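Local coordinates for protein Crov588 (Cafeteriavirus, PDB 6NYR) that is of unknown function but folds as a ring-shaped leucine-rich-repeat solenoid built largely from FNIP repeats, at residues I156-L161 and T179-P184. Sequence-based numbering, arbitrary orientation.
Sequences IVENVL and TENVLP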
ATOM      1  N   ILE A 156     -36.660   3.642  12.866  1.00 46.41           N
ATOM      2  CA  ILE A 156     -36.779   2.229  12.512  1.00 48.54           C
ATOM      3  C   ILE A 156     -37.506   1.545  13.661  1.00 50.18           C
ATOM      4  O   ILE A 156     -37.005   1.524  14.795  1.00 49.70           O
ATOM      5  CB  ILE A 156     -35.416   1.575  12.246  1.00 48.49           C
ATOM      6  CG1 ILE A 156     -34.737   2.237  11.046  1.00 51.23           C
ATOM      7  CG2 ILE A 156     -35.563   0.085  11.972  1.00 49.31           C
ATOM      8  CD1 ILE A 156     -33.682   3.227  11.397  1.00 54.31           C
ATOM      9  N   VAL A 157     -38.681   0.991  13.371  1.00 47.77           N
ATOM     10  CA  VAL A 157     -39.495   0.344  14.393  1.00 49.39           C
ATOM     11  C   VAL A 157     -39.531  -1.164  14.183  1.00 52.45           C
ATOM     12  O   VAL A 157     -38.840  -1.701  13.310  1.00 51.28           O
ATOM     13  CB  VAL A 157     -40.920   0.935  14.400  1.00 46.29           C
ATOM     14  CG1 VAL A 157     -40.872   2.428  14.699  1.00 43.33           C
ATOM     15  CG2 VAL A 157     -41.620   0.673  13.066  1.00 45.06           C
ATOM     16  N   GLU A 158     -40.325  -1.853  15.001  1.00 55.52           N
ATOM     17  CA  GLU A 158     -40.346  -3.308  15.012  1.00 58.09           C
ATOM     18  C   GLU A 158     -40.831  -3.868  13.679  1.00 56.37           C
ATOM     19  O   GLU A 158     -41.743  -3.329  13.049  1.00 53.52           O
ATOM     20  CB  GLU A 158     -41.257  -3.782  16.151  1.00 60.99           C
ATOM     21  CG  GLU A 158     -40.958  -5.159  16.708  1.00 66.88           C
ATOM     22  CD  GLU A 158     -41.884  -5.526  17.863  1.00 72.91           C
ATOM     23  OE1 GLU A 158     -42.757  -4.704  18.213  1.00 73.93           O
ATOM     24  OE2 GLU A 158     -41.741  -6.637  18.415  1.00 74.47           O
ATOM     25  N   ASN A 159     -40.205  -4.965  13.262  1.00 58.46           N
ATOM     26  CA  ASN A 159     -40.599  -5.762  12.103  1.00 62.82           C
ATOM     27  C   ASN A 159     -40.429  -5.035  10.771  1.00 60.20           C
ATOM     28  O   ASN A 159     -41.031  -5.439   9.769  1.00 60.46           O
ATOM     29  CB  ASN A 159     -42.051  -6.263  12.211  1.00 67.16           C
ATOM     30  CG  ASN A 159     -42.313  -7.040  13.485  1.00 71.97           C
ATOM     31  OD1 ASN A 159     -41.461  -7.802  13.949  1.00 74.32           O
ATOM     32  ND2 ASN A 159     -43.502  -6.861  14.054  1.00 70.75           N
ATOM     33  N   VAL A 160     -39.632  -3.974  10.718  1.00 57.10           N
ATOM     34  CA  VAL A 160     -39.281  -3.387   9.429  1.00 58.34           C
ATOM     35  C   VAL A 160     -38.009  -4.015   8.869  1.00 56.72           C
ATOM     36  O   VAL A 160     -37.884  -4.204   7.657  1.00 55.58           O
ATOM     37  CB  VAL A 160     -39.136  -1.856   9.555  1.00 59.32           C
ATOM     38  CG1 VAL A 160     -40.353  -1.257  10.237  1.00 60.53           C
ATOM     39  CG2 VAL A 160     -37.869  -1.504  10.309  1.00 59.93           C
ATOM     40  N   LEU A 161     -37.056  -4.343   9.732  1.00 54.80           N
ATOM     41  CA  LEU A 161     -35.835  -5.006   9.296  1.00 55.55           C
ATOM     42  C   LEU A 161     -36.093  -6.495   9.105  1.00 56.39           C
ATOM     43  O   LEU A 161     -36.676  -7.136   9.988  1.00 57.32           O
ATOM     44  CB  LEU A 161     -34.721  -4.786  10.313  1.00 53.37           C
ATOM     45  CG  LEU A 161     -34.291  -3.332  10.518  1.00 51.00           C
ATOM     46  CD1 LEU A 161     -33.281  -3.231  11.657  1.00 47.12           C
ATOM     47  CD2 LEU A 161     -33.725  -2.742   9.235  1.00 50.09           C
ATOM     48  N   THR A 179     -35.141   0.552  19.969  1.00 54.81           N
ATOM     49  CA  THR A 179     -35.807  -0.055  21.108  1.00 53.91           C
ATOM     50  C   THR A 179     -35.850  -1.583  20.972  1.00 57.32           C
ATOM     51  O   THR A 179     -35.264  -2.172  20.056  1.00 54.95           O
ATOM     52  CB  THR A 179     -37.229   0.497  21.280  1.00 49.69           C
ATOM     53  OG1 THR A 179     -38.034   0.131  20.149  1.00 51.11           O
ATOM     54  CG2 THR A 179     -37.216   2.010  21.420  1.00 48.71           C
ATOM     55  N   GLU A 180     -36.576  -2.215  21.892  1.00 61.77           N
ATOM     56  CA  GLU A 180     -36.614  -3.667  22.014  1.00 67.20           C
ATOM     57  C   GLU A 180     -37.235  -4.310  20.781  1.00 67.82           C
ATOM     58  O   GLU A 180     -38.232  -3.828  20.237  1.00 81.15           O
ATOM     59  CB  GLU A 180     -37.414  -4.013  23.277  1.00 73.74           C
ATOM     60  CG  GLU A 180     -37.109  -5.326  23.954  1.00 79.71           C
ATOM     61  CD  GLU A 180     -37.594  -5.331  25.408  1.00 84.86           C
ATOM     62  OE1 GLU A 180     -37.862  -4.239  25.953  1.00 85.71           O
ATOM     63  OE2 GLU A 180     -37.710  -6.423  25.999  1.00 87.71           O
ATOM     64  N   ASN A 181     -36.615  -5.405  20.336  1.00 71.22           N
ATOM     65  CA  ASN A 181     -37.108  -6.237  19.244  1.00 73.10           C
ATOM     66  C   ASN A 181     -37.094  -5.524  17.895  1.00 68.57           C
ATOM     67  O   ASN A 181     -37.844  -5.904  16.986  1.00 68.97           O
ATOM     68  CB  ASN A 181     -38.521  -6.759  19.533  1.00 75.79           C
ATOM     69  CG  ASN A 181     -38.610  -7.505  20.850  1.00 77.55           C
ATOM     70  OD1 ASN A 181     -39.086  -6.962  21.844  1.00 80.65           O
ATOM     71  ND2 ASN A 181     -38.143  -8.750  20.865  1.00 74.61           N
ATOM     72  N   VAL A 182     -36.269  -4.493  17.744  1.00 60.82           N
ATOM     73  CA  VAL A 182     -36.111  -3.828  16.456  1.00 53.79           C
ATOM     74  C   VAL A 182     -35.011  -4.483  15.633  1.00 52.05           C
ATOM     75  O   VAL A 182     -35.173  -4.697  14.431  1.00 50.93           O
ATOM     76  CB  VAL A 182     -35.822  -2.329  16.674  1.00 51.35           C
ATOM     77  CG1 VAL A 182     -35.467  -1.657  15.355  1.00 48.11           C
ATOM     78  CG2 VAL A 182     -37.013  -1.642  17.330  1.00 50.00           C
ATOM     79  N   LEU A 183     -33.892  -4.803  16.267  1.00 53.34           N
ATOM     80  CA  LEU A 183     -32.770  -5.447  15.598  1.00 54.36           C
ATOM     81  C   LEU A 183     -33.042  -6.939  15.454  1.00 57.21           C
ATOM     82  O   LEU A 183     -33.396  -7.597  16.441  1.00 59.40           O
ATOM     83  CB  LEU A 183     -31.492  -5.217  16.394  1.00 52.41           C
ATOM     84  CG  LEU A 183     -31.066  -3.757  16.567  1.00 51.05           C
ATOM     85  CD1 LEU A 183     -29.866  -3.673  17.505  1.00 49.34           C
ATOM     86  CD2 LEU A 183     -30.745  -3.114  15.231  1.00 49.90           C
ATOM     87  N   PRO A 184     -32.891  -7.505  14.256  1.00 54.37           N
ATOM     88  CA  PRO A 184     -33.216  -8.926  14.082  1.00 54.99           C
ATOM     89  C   PRO A 184     -32.317  -9.841  14.904  1.00 57.11           C
ATOM     90  O   PRO A 184     -31.168  -9.517  15.217  1.00 52.50           O
ATOM     91  CB  PRO A 184     -33.046  -9.160  12.575  1.00 55.96           C
ATOM     92  CG  PRO A 184     -32.324  -7.960  12.040  1.00 56.21           C
ATOM     93  CD  PRO A 184     -32.622  -6.823  12.974  1.00 53.42           C
TER
HETATM   94  O   HOH W   1     -36.881   1.621  17.647  1.00 43.21           O
HETATM   95  O   HOH W   2     -36.752  -3.876  12.774  1.00 43.40           O
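V182 is the hub of this contact between successive coils of the solenoid, on the outer rim of the ring. Its CG1, anti to the backbone N (chi1 172°), lies against the carbonyl of I156 and meets I156 CG2 at 3.8 Å, the two side chains crossing at about a right angle; CG2 of V182 turns to the backbone at E158. Beyond it, L161 CD1 packs on P184 CD at 3.9 Å, the leucine crossing the proline ring obliquely. At the exposed edge the extended E158 chain runs alongside N181, its carboxylate tilted 28° from the amide plane, with OE2 3.4 Å from N181 CB. No direct hydrogen bond joins the segments; two waters do so. One donates to I156 O (2.9 Å) and accepts from T179 N. The other accepts from L161 N (3.1 Å) and donates to V157 O and V182 O. Type II turns, V157 to V160 and T179 to V182, repeat the same bend in both coils, with N159 and N181 at their left-handed positions. The buried I156 side chain, its end leading away from 179-184, also touches F170 and F174. Neighbouring outer loops are thus joined by apolar packing and by two waters bridging backbone N-H and carbonyl groups in non-strand segments.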